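Local coordinates for protein Sqt1 (Chaetomium thermophilum, PDB 4ZOY) that probably acts as a dedicated WD40-repeat chaperone that captures a nascent ribosomal protein during its synthesis, in ribosome biogenesis, at residues Leu395-Trp407 with Gly455-Ile469. Residues are numbered along the deposited sequence; the frame is centred on the assembly and turned at random.
Sequences LTSCGMDGVVRRW and GGVLGFVQGETGERI
Two neighbouring blades of the WD40 beta-propeller pack face to face where the hairpin of strands 395-399 and 404-407 lies against strand 457-461 and the turn leading to Ile469. At one end Arg406 reaches across: Arg406 NH2 donates to Gly466 O at 2.7 Å, nearly straight (171°), in the guanidinium plane and on a carbonyl lone pair. Within the hairpin, Arg406 NE donates to Thr396 OG1 at 2.9 Å, so two in-plane bonds fix the rotation of the group. Thr396 OG1 in turn donates to Gln462 OE1 at 2.7 Å, and Arg406 NH2 adds a weak bond to the same oxygen. A water links Arg406 NH1, weakly, with Thr465 O and Glu467 OE2. A leucine in place of Arg406 would probably leave the Gly466 carbonyl without this donor and strip Thr396 OG1 of the N-H it accepts. In the middle, Phe460, with CG between its backbone N and carbonyl carbon (chi1 65°), brings its ring edge against Cys398 SG, which lies 3.6 Å from CD2, while CE1 and CZ meet Thr396 CG2. Val457 straddles the hairpin end, CG1 on Cys398 CB at 3.6 Å and CG2 over Gly402. Val457 N donates to Gly399 O at 3.0 Å; Gly402 N, closing the type I turn, reaches that oxygen from the opposite face. Met400 curls back, setting SD over Gly456 CA at 3.8 Å, where a side chain would clash. Strand 376-381 flanks the hairpin, its Lys378 making a cation-pi contact with Phe460; Val404 and Ile469 share Trp445 of strand 441-445, and Thr471 of strand 468-473 lies against Val404, Val457 and Phe460.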
ATOM      1  N   LEU A 395       0.248 -11.932  -9.453  1.00 14.05           N
ATOM      2  CA  LEU A 395      -0.145 -10.573  -9.090  1.00 14.08           C
ATOM      3  C   LEU A 395      -1.625 -10.527  -8.773  1.00 14.32           C
ATOM      4  O   LEU A 395      -2.451 -10.989  -9.569  1.00 17.54           O
ATOM      5  CB  LEU A 395       0.168  -9.605 -10.236  1.00 14.19           C
ATOM      6  CG  LEU A 395      -0.094  -8.125  -9.930  1.00 15.09           C
ATOM      7  CD1 LEU A 395       1.100  -7.538  -9.197  1.00 15.85           C
ATOM      8  CD2 LEU A 395      -0.381  -7.349 -11.208  1.00 14.78           C
ATOM      9  N   THR A 396      -1.957  -9.964  -7.621  1.00 12.68           N
ATOM     10  CA  THR A 396      -3.360  -9.727  -7.265  1.00 12.85           C
ATOM     11  C   THR A 396      -3.705  -8.269  -7.496  1.00 14.06           C
ATOM     12  O   THR A 396      -2.920  -7.378  -7.164  1.00 14.29           O
ATOM     13  CB  THR A 396      -3.616 -10.096  -5.813  1.00 12.24           C
ATOM     14  OG1 THR A 396      -3.168 -11.431  -5.599  1.00 13.44           O
ATOM     15  CG2 THR A 396      -5.117 -10.029  -5.472  1.00 13.26           C
ATOM     16  N   SER A 397      -4.878  -8.025  -8.080  1.00 12.71           N
ATOM     17  CA  SER A 397      -5.317  -6.660  -8.344  1.00 11.99           C
ATOM     18  C   SER A 397      -6.762  -6.451  -7.887  1.00 14.32           C
ATOM     19  O   SER A 397      -7.548  -7.406  -7.826  1.00 14.28           O
ATOM     20  CB  SER A 397      -5.189  -6.319  -9.827  1.00 14.40           C
ATOM     21  OG  SER A 397      -6.062  -7.117 -10.609  1.00 14.29           O
ATOM     22  N   CYS A 398      -7.121  -5.210  -7.569  1.00 13.41           N
ATOM     23  CA  CYS A 398      -8.528  -4.898  -7.307  1.00 12.13           C
ATOM     24  C   CYS A 398      -8.882  -3.607  -8.009  1.00 13.58           C
ATOM     25  O   CYS A 398      -8.010  -2.798  -8.322  1.00 13.77           O
ATOM     26  CB  CYS A 398      -8.806  -4.812  -5.798  1.00 12.90           C
ATOM     27  SG  CYS A 398      -8.151  -3.327  -4.983  1.00 13.78           S
ATOM     28  N   GLY A 399     -10.168  -3.417  -8.279  1.00 14.67           N
ATOM     29  CA  GLY A 399     -10.579  -2.284  -9.076  1.00 15.90           C
ATOM     30  C   GLY A 399     -11.944  -1.755  -8.728  1.00 14.57           C
ATOM     31  O   GLY A 399     -12.711  -2.367  -7.975  1.00 14.60           O
ATOM     32  N   MET A 400     -12.246  -0.600  -9.301  1.00 14.88           N
ATOM     33  CA  MET A 400     -13.539   0.020  -9.087  1.00 14.35           C
ATOM     34  C   MET A 400     -14.644  -0.667  -9.878  1.00 18.57           C
ATOM     35  O   MET A 400     -15.795  -0.235  -9.833  1.00 18.19           O
ATOM     36  CB  MET A 400     -13.469   1.502  -9.431  1.00 16.44           C
ATOM     37  CG  MET A 400     -12.621   2.297  -8.453  1.00 17.79           C
ATOM     38  SD  MET A 400     -13.259   2.232  -6.762  1.00 18.29           S
ATOM     39  CE  MET A 400     -14.730   3.235  -6.890  1.00 23.54           C
ATOM     40  N   ASP A 401     -14.311  -1.744 -10.582  1.00 15.46           N
ATOM     41  CA  ASP A 401     -15.347  -2.581 -11.175  1.00 15.21           C
ATOM     42  C   ASP A 401     -15.939  -3.523 -10.125  1.00 15.52           C
ATOM     43  O   ASP A 401     -16.893  -4.239 -10.397  1.00 16.47           O
ATOM     44  CB  ASP A 401     -14.804  -3.359 -12.396  1.00 14.61           C
ATOM     45  CG  ASP A 401     -13.662  -4.302 -12.059  1.00 14.35           C
ATOM     46  OD1 ASP A 401     -13.100  -4.215 -10.949  1.00 15.02           O
ATOM     47  OD2 ASP A 401     -13.349  -5.126 -12.936  1.00 17.04           O
ATOM     48  N   GLY A 402     -15.373  -3.512  -8.920  1.00 15.45           N
ATOM     49  CA  GLY A 402     -15.873  -4.337  -7.837  1.00 17.70           C
ATOM     50  C   GLY A 402     -15.309  -5.744  -7.810  1.00 14.84           C
ATOM     51  O   GLY A 402     -15.801  -6.589  -7.063  1.00 14.23           O
ATOM     52  N   VAL A 403     -14.263  -5.987  -8.596  1.00 15.17           N
ATOM     53  CA  VAL A 403     -13.707  -7.332  -8.728  1.00 14.39           C
ATOM     54  C   VAL A 403     -12.255  -7.380  -8.255  1.00 13.59           C
ATOM     55  O   VAL A 403     -11.514  -6.398  -8.381  1.00 15.27           O
ATOM     56  CB  VAL A 403     -13.801  -7.824 -10.187  1.00 15.20           C
ATOM     57  CG1 VAL A 403     -13.393  -9.279 -10.299  1.00 15.88           C
ATOM     58  CG2 VAL A 403     -15.240  -7.646 -10.703  1.00 17.08           C
ATOM     59  N   VAL A 404     -11.879  -8.507  -7.659  1.00 12.88           N
ATOM     60  CA  VAL A 404     -10.485  -8.808  -7.342  1.00 12.61           C
ATOM     61  C   VAL A 404     -10.026  -9.878  -8.314  1.00 15.24           C
ATOM     62  O   VAL A 404     -10.748 -10.839  -8.581  1.00 14.82           O
ATOM     63  CB  VAL A 404     -10.314  -9.298  -5.893  1.00 13.60           C
ATOM     64  CG1 VAL A 404      -8.835  -9.565  -5.586  1.00 14.04           C
ATOM     65  CG2 VAL A 404     -10.893  -8.291  -4.926  1.00 16.94           C
ATOM     66  N   ARG A 405      -8.834  -9.709  -8.876  1.00 14.32           N
ATOM     67  CA  ARG A 405      -8.330 -10.674  -9.841  1.00 12.88           C
ATOM     68  C   ARG A 405      -6.917 -11.103  -9.512  1.00 13.39           C
ATOM     69  O   ARG A 405      -6.192 -10.401  -8.815  1.00 14.52           O
ATOM     70  CB  ARG A 405      -8.391 -10.099 -11.261  1.00 15.07           C
ATOM     71  CG  ARG A 405      -9.814  -9.914 -11.772  1.00 15.52           C
ATOM     72  CD  ARG A 405      -9.915  -9.620 -13.259  1.00 16.14           C
ATOM     73  NE  ARG A 405     -11.325  -9.682 -13.647  1.00 17.40           N
ATOM     74  CZ  ARG A 405     -12.142  -8.637 -13.640  1.00 16.39           C
ATOM     75  NH1 ARG A 405     -11.699  -7.432 -13.316  1.00 15.02           N
ATOM     76  NH2 ARG A 405     -13.424  -8.796 -13.967  1.00 20.43           N
ATOM     77  N   ARG A 406      -6.529 -12.275 -10.007  1.00 14.03           N
ATOM     78  CA  ARG A 406      -5.142 -12.670  -9.863  1.00 14.26           C
ATOM     79  C   ARG A 406      -4.620 -13.091 -11.218  1.00 17.71           C
ATOM     80  O   ARG A 406      -5.322 -13.749 -12.003  1.00 16.18           O
ATOM     81  CB  ARG A 406      -4.969 -13.774  -8.851  1.00 17.11           C
ATOM     82  CG  ARG A 406      -3.481 -14.047  -8.652  1.00 20.91           C
ATOM     83  CD  ARG A 406      -3.260 -14.892  -7.486  1.00 19.08           C
ATOM     84  NE  ARG A 406      -3.599 -14.238  -6.236  1.00 16.34           N
ATOM     85  CZ  ARG A 406      -3.814 -14.905  -5.111  1.00 15.37           C
ATOM     86  NH1 ARG A 406      -3.775 -16.239  -5.118  1.00 18.12           N
ATOM     87  NH2 ARG A 406      -4.068 -14.269  -3.992  1.00 16.91           N
ATOM     88  N   TRP A 407      -3.384 -12.685 -11.480  1.00 15.73           N
ATOM     89  CA  TRP A 407      -2.779 -12.776 -12.792  1.00 15.66           C
ATOM     90  C   TRP A 407      -1.477 -13.541 -12.729  1.00 15.76           C
ATOM     91  O   TRP A 407      -0.700 -13.387 -11.780  1.00 16.38           O
ATOM     92  CB  TRP A 407      -2.503 -11.385 -13.360  1.00 15.61           C
ATOM     93  CG  TRP A 407      -3.665 -10.459 -13.287  1.00 15.17           C
ATOM     94  CD1 TRP A 407      -3.974  -9.611 -12.268  1.00 16.27           C
ATOM     95  CD2 TRP A 407      -4.666 -10.280 -14.286  1.00 15.78           C
ATOM     96  NE1 TRP A 407      -5.113  -8.909 -12.573  1.00 13.07           N
ATOM     97  CE2 TRP A 407      -5.564  -9.309 -13.803  1.00 14.58           C
ATOM     98  CE3 TRP A 407      -4.903 -10.860 -15.537  1.00 17.80           C
ATOM     99  CZ2 TRP A 407      -6.671  -8.893 -14.530  1.00 17.16           C
ATOM    100  CZ3 TRP A 407      -6.000 -10.447 -16.260  1.00 19.16           C
ATOM    101  CH2 TRP A 407      -6.871  -9.473 -15.755  1.00 17.96           C
ATOM    102  N   GLY A 455     -20.269   0.952  -5.463  1.00 15.83           N
ATOM    103  CA  GLY A 455     -19.227   0.155  -4.828  1.00 15.57           C
ATOM    104  C   GLY A 455     -17.834   0.432  -5.363  1.00 14.48           C
ATOM    105  O   GLY A 455     -17.454   1.580  -5.605  1.00 16.39           O
ATOM    106  N   GLY A 456     -17.080  -0.646  -5.555  1.00 15.10           N
ATOM    107  CA  GLY A 456     -15.672  -0.559  -5.940  1.00 14.62           C
ATOM    108  C   GLY A 456     -14.789  -1.090  -4.818  1.00 12.69           C
ATOM    109  O   GLY A 456     -15.051  -0.846  -3.635  1.00 15.59           O
ATOM    110  N   VAL A 457     -13.728  -1.813  -5.183  1.00 13.40           N
ATOM    111  CA  VAL A 457     -12.819  -2.344  -4.169  1.00 13.62           C
ATOM    112  C   VAL A 457     -11.686  -1.360  -3.911  1.00 14.03           C
ATOM    113  O   VAL A 457     -10.923  -1.049  -4.824  1.00 14.34           O
ATOM    114  CB  VAL A 457     -12.224  -3.695  -4.579  1.00 13.86           C
ATOM    115  CG1 VAL A 457     -11.455  -4.303  -3.416  1.00 12.77           C
ATOM    116  CG2 VAL A 457     -13.333  -4.636  -5.063  1.00 15.25           C
ATOM    117  N   LEU A 458     -11.614  -0.861  -2.678  1.00 13.82           N
ATOM    118  CA  LEU A 458     -10.658   0.198  -2.325  1.00 13.49           C
ATOM    119  C   LEU A 458      -9.331  -0.330  -1.784  1.00 13.02           C
ATOM    120  O   LEU A 458      -8.362   0.414  -1.707  1.00 14.14           O
ATOM    121  CB  LEU A 458     -11.283   1.152  -1.299  1.00 13.96           C
ATOM    122  CG  LEU A 458     -12.544   1.874  -1.779  1.00 15.77           C
ATOM    123  CD1 LEU A 458     -13.120   2.750  -0.672  1.00 16.66           C
ATOM    124  CD2 LEU A 458     -12.282   2.696  -3.048  1.00 17.28           C
ATOM    125  N   GLY A 459      -9.282  -1.602  -1.406  1.00 12.29           N
ATOM    126  CA  GLY A 459      -8.050  -2.160  -0.880  1.00 13.96           C
ATOM    127  C   GLY A 459      -8.216  -3.625  -0.571  1.00 13.00           C
ATOM    128  O   GLY A 459      -9.335  -4.165  -0.618  1.00 11.96           O
ATOM    129  N   PHE A 460      -7.101  -4.286  -0.276  1.00 12.94           N
ATOM    130  CA  PHE A 460      -7.122  -5.666   0.166  1.00 12.70           C
ATOM    131  C   PHE A 460      -5.821  -6.030   0.867  1.00 14.18           C
ATOM    132  O   PHE A 460      -4.799  -5.354   0.716  1.00 13.73           O
ATOM    133  CB  PHE A 460      -7.374  -6.640  -1.005  1.00 14.73           C
ATOM    134  CG  PHE A 460      -6.279  -6.663  -2.035  1.00 13.79           C
ATOM    135  CD1 PHE A 460      -5.192  -7.511  -1.881  1.00 14.01           C
ATOM    136  CD2 PHE A 460      -6.345  -5.854  -3.153  1.00 14.71           C
ATOM    137  CE1 PHE A 460      -4.167  -7.535  -2.818  1.00 13.20           C
ATOM    138  CE2 PHE A 460      -5.334  -5.873  -4.099  1.00 12.83           C
ATOM    139  CZ  PHE A 460      -4.243  -6.719  -3.926  1.00 14.11           C
ATOM    140  N   VAL A 461      -5.888  -7.093   1.654  1.00 14.43           N
ATOM    141  CA  VAL A 461      -4.694  -7.800   2.100  1.00 12.74           C
ATOM    142  C   VAL A 461      -4.828  -9.266   1.716  1.00 13.21           C
ATOM    143  O   VAL A 461      -5.937  -9.767   1.515  1.00 13.64           O
ATOM    144  CB  VAL A 461      -4.478  -7.674   3.619  1.00 11.92           C
ATOM    145  CG1 VAL A 461      -4.186  -6.223   4.013  1.00 14.84           C
ATOM    146  CG2 VAL A 461      -5.693  -8.211   4.394  1.00 13.55           C
ATOM    147  N   GLN A 462      -3.704  -9.969   1.615  1.00 13.18           N
ATOM    148  CA  GLN A 462      -3.738 -11.350   1.148  1.00 14.01           C
ATOM    149  C   GLN A 462      -2.732 -12.243   1.864  1.00 13.73           C
ATOM    150  O   GLN A 462      -2.460 -13.355   1.404  1.00 15.95           O
ATOM    151  CB  GLN A 462      -3.494 -11.412  -0.361  1.00 13.01           C
ATOM    152  CG  GLN A 462      -2.132 -10.861  -0.809  1.00 12.35           C
ATOM    153  CD  GLN A 462      -1.946 -10.903  -2.313  1.00 14.85           C
ATOM    154  OE1 GLN A 462      -2.576 -11.702  -3.015  1.00 14.80           O
ATOM    155  NE2 GLN A 462      -1.080 -10.035  -2.825  1.00 14.82           N
ATOM    156  N   GLY A 463      -2.189 -11.770   2.976  1.00 16.45           N
ATOM    157  CA  GLY A 463      -1.271 -12.583   3.764  1.00 16.63           C
ATOM    158  C   GLY A 463       0.005 -12.905   3.017  1.00 19.93           C
ATOM    159  O   GLY A 463       0.310 -12.292   2.013  1.00 20.88           O
ATOM    160  N   GLU A 464       0.746 -13.889   3.503  1.00 20.94           N
ATOM    161  CA  GLU A 464       1.987 -14.284   2.848  1.00 21.22           C
ATOM    162  C   GLU A 464       1.750 -15.150   1.615  1.00 16.45           C
ATOM    163  O   GLU A 464       2.477 -15.047   0.629  1.00 18.24           O
ATOM    164  CB  GLU A 464       2.885 -15.034   3.833  1.00 24.08           C
ATOM    165  CG  GLU A 464       3.499 -14.151   4.905  1.00 36.30           C
ATOM    166  CD  GLU A 464       4.584 -13.252   4.359  1.00 41.86           C
ATOM    167  OE1 GLU A 464       5.207 -13.625   3.343  1.00 44.13           O
ATOM    168  OE2 GLU A 464       4.804 -12.168   4.938  1.00 56.19           O
ATOM    169  N   THR A 465       0.722 -15.989   1.661  1.00 15.17           N
ATOM    170  CA  THR A 465       0.534 -16.988   0.616  1.00 15.78           C
ATOM    171  C   THR A 465      -0.499 -16.630  -0.428  1.00 15.59           C
ATOM    172  O   THR A 465      -0.623 -17.323  -1.427  1.00 15.22           O
ATOM    173  CB  THR A 465       0.107 -18.339   1.200  1.00 17.72           C
ATOM    174  OG1 THR A 465      -1.173 -18.193   1.828  1.00 20.03           O
ATOM    175  CG2 THR A 465       1.137 -18.847   2.220  1.00 24.60           C
ATOM    176  N   GLY A 466      -1.269 -15.570  -0.190  1.00 14.82           N
ATOM    177  CA  GLY A 466      -2.321 -15.201  -1.121  1.00 15.88           C
ATOM    178  C   GLY A 466      -3.575 -16.061  -1.064  1.00 16.50           C
ATOM    179  O   GLY A 466      -4.487 -15.884  -1.865  1.00 15.58           O
ATOM    180  N   GLU A 467      -3.628 -16.996  -0.118  1.00 16.48           N
ATOM    181  CA  GLU A 467      -4.719 -17.966  -0.099  1.00 17.21           C
ATOM    182  C   GLU A 467      -6.009 -17.417   0.485  1.00 17.03           C
ATOM    183  O   GLU A 467      -7.088 -17.900   0.151  1.00 18.05           O
ATOM    184  CB  GLU A 467      -4.292 -19.218   0.668  1.00 18.57           C
ATOM    185  CG  GLU A 467      -3.384 -20.142  -0.151  1.00 21.50           C
ATOM    186  CD  GLU A 467      -4.091 -20.715  -1.369  1.00 19.96           C
ATOM    187  OE1 GLU A 467      -5.081 -21.459  -1.190  1.00 21.76           O
ATOM    188  OE2 GLU A 467      -3.671 -20.422  -2.510  1.00 22.52           O
ATOM    189  N   ARG A 468      -5.894 -16.404   1.335  1.00 15.88           N
ATOM    190  CA  ARG A 468      -7.062 -15.728   1.871  1.00 16.22           C
ATOM    191  C   ARG A 468      -6.926 -14.245   1.625  1.00 15.53           C
ATOM    192  O   ARG A 468      -5.938 -13.626   2.022  1.00 16.15           O
ATOM    193  CB  ARG A 468      -7.232 -16.010   3.362  1.00 20.00           C
ATOM    194  CG  ARG A 468      -7.811 -17.383   3.626  1.00 33.47           C
ATOM    195  CD  ARG A 468      -8.766 -17.376   4.802  1.00 34.59           C
ATOM    196  NE  ARG A 468      -9.591 -18.581   4.814  1.00 35.99           N
ATOM    197  CZ  ARG A 468     -10.424 -18.906   5.799  1.00 37.20           C
ATOM    198  NH1 ARG A 468     -10.542 -18.117   6.859  1.00 40.61           N
ATOM    199  NH2 ARG A 468     -11.139 -20.022   5.722  1.00 42.30           N
ATOM    200  N   ILE A 469      -7.921 -13.688   0.948  1.00 15.37           N
ATOM    201  CA  ILE A 469      -7.932 -12.271   0.586  1.00 13.78           C
ATOM    202  C   ILE A 469      -9.047 -11.585   1.346  1.00 15.92           C
ATOM    203  O   ILE A 469     -10.181 -12.060   1.347  1.00 16.51           O
ATOM    204  CB  ILE A 469      -8.126 -12.079  -0.932  1.00 14.67           C
ATOM    205  CG1 ILE A 469      -7.028 -12.820  -1.706  1.00 16.13           C
ATOM    206  CG2 ILE A 469      -8.180 -10.601  -1.307  1.00 16.96           C
ATOM    207  CD1 ILE A 469      -7.231 -12.825  -3.205  1.00 20.14           C
TER
HETATM  208  O   HOH W   1      -2.497 -18.102  -3.341  1.00 17.32           O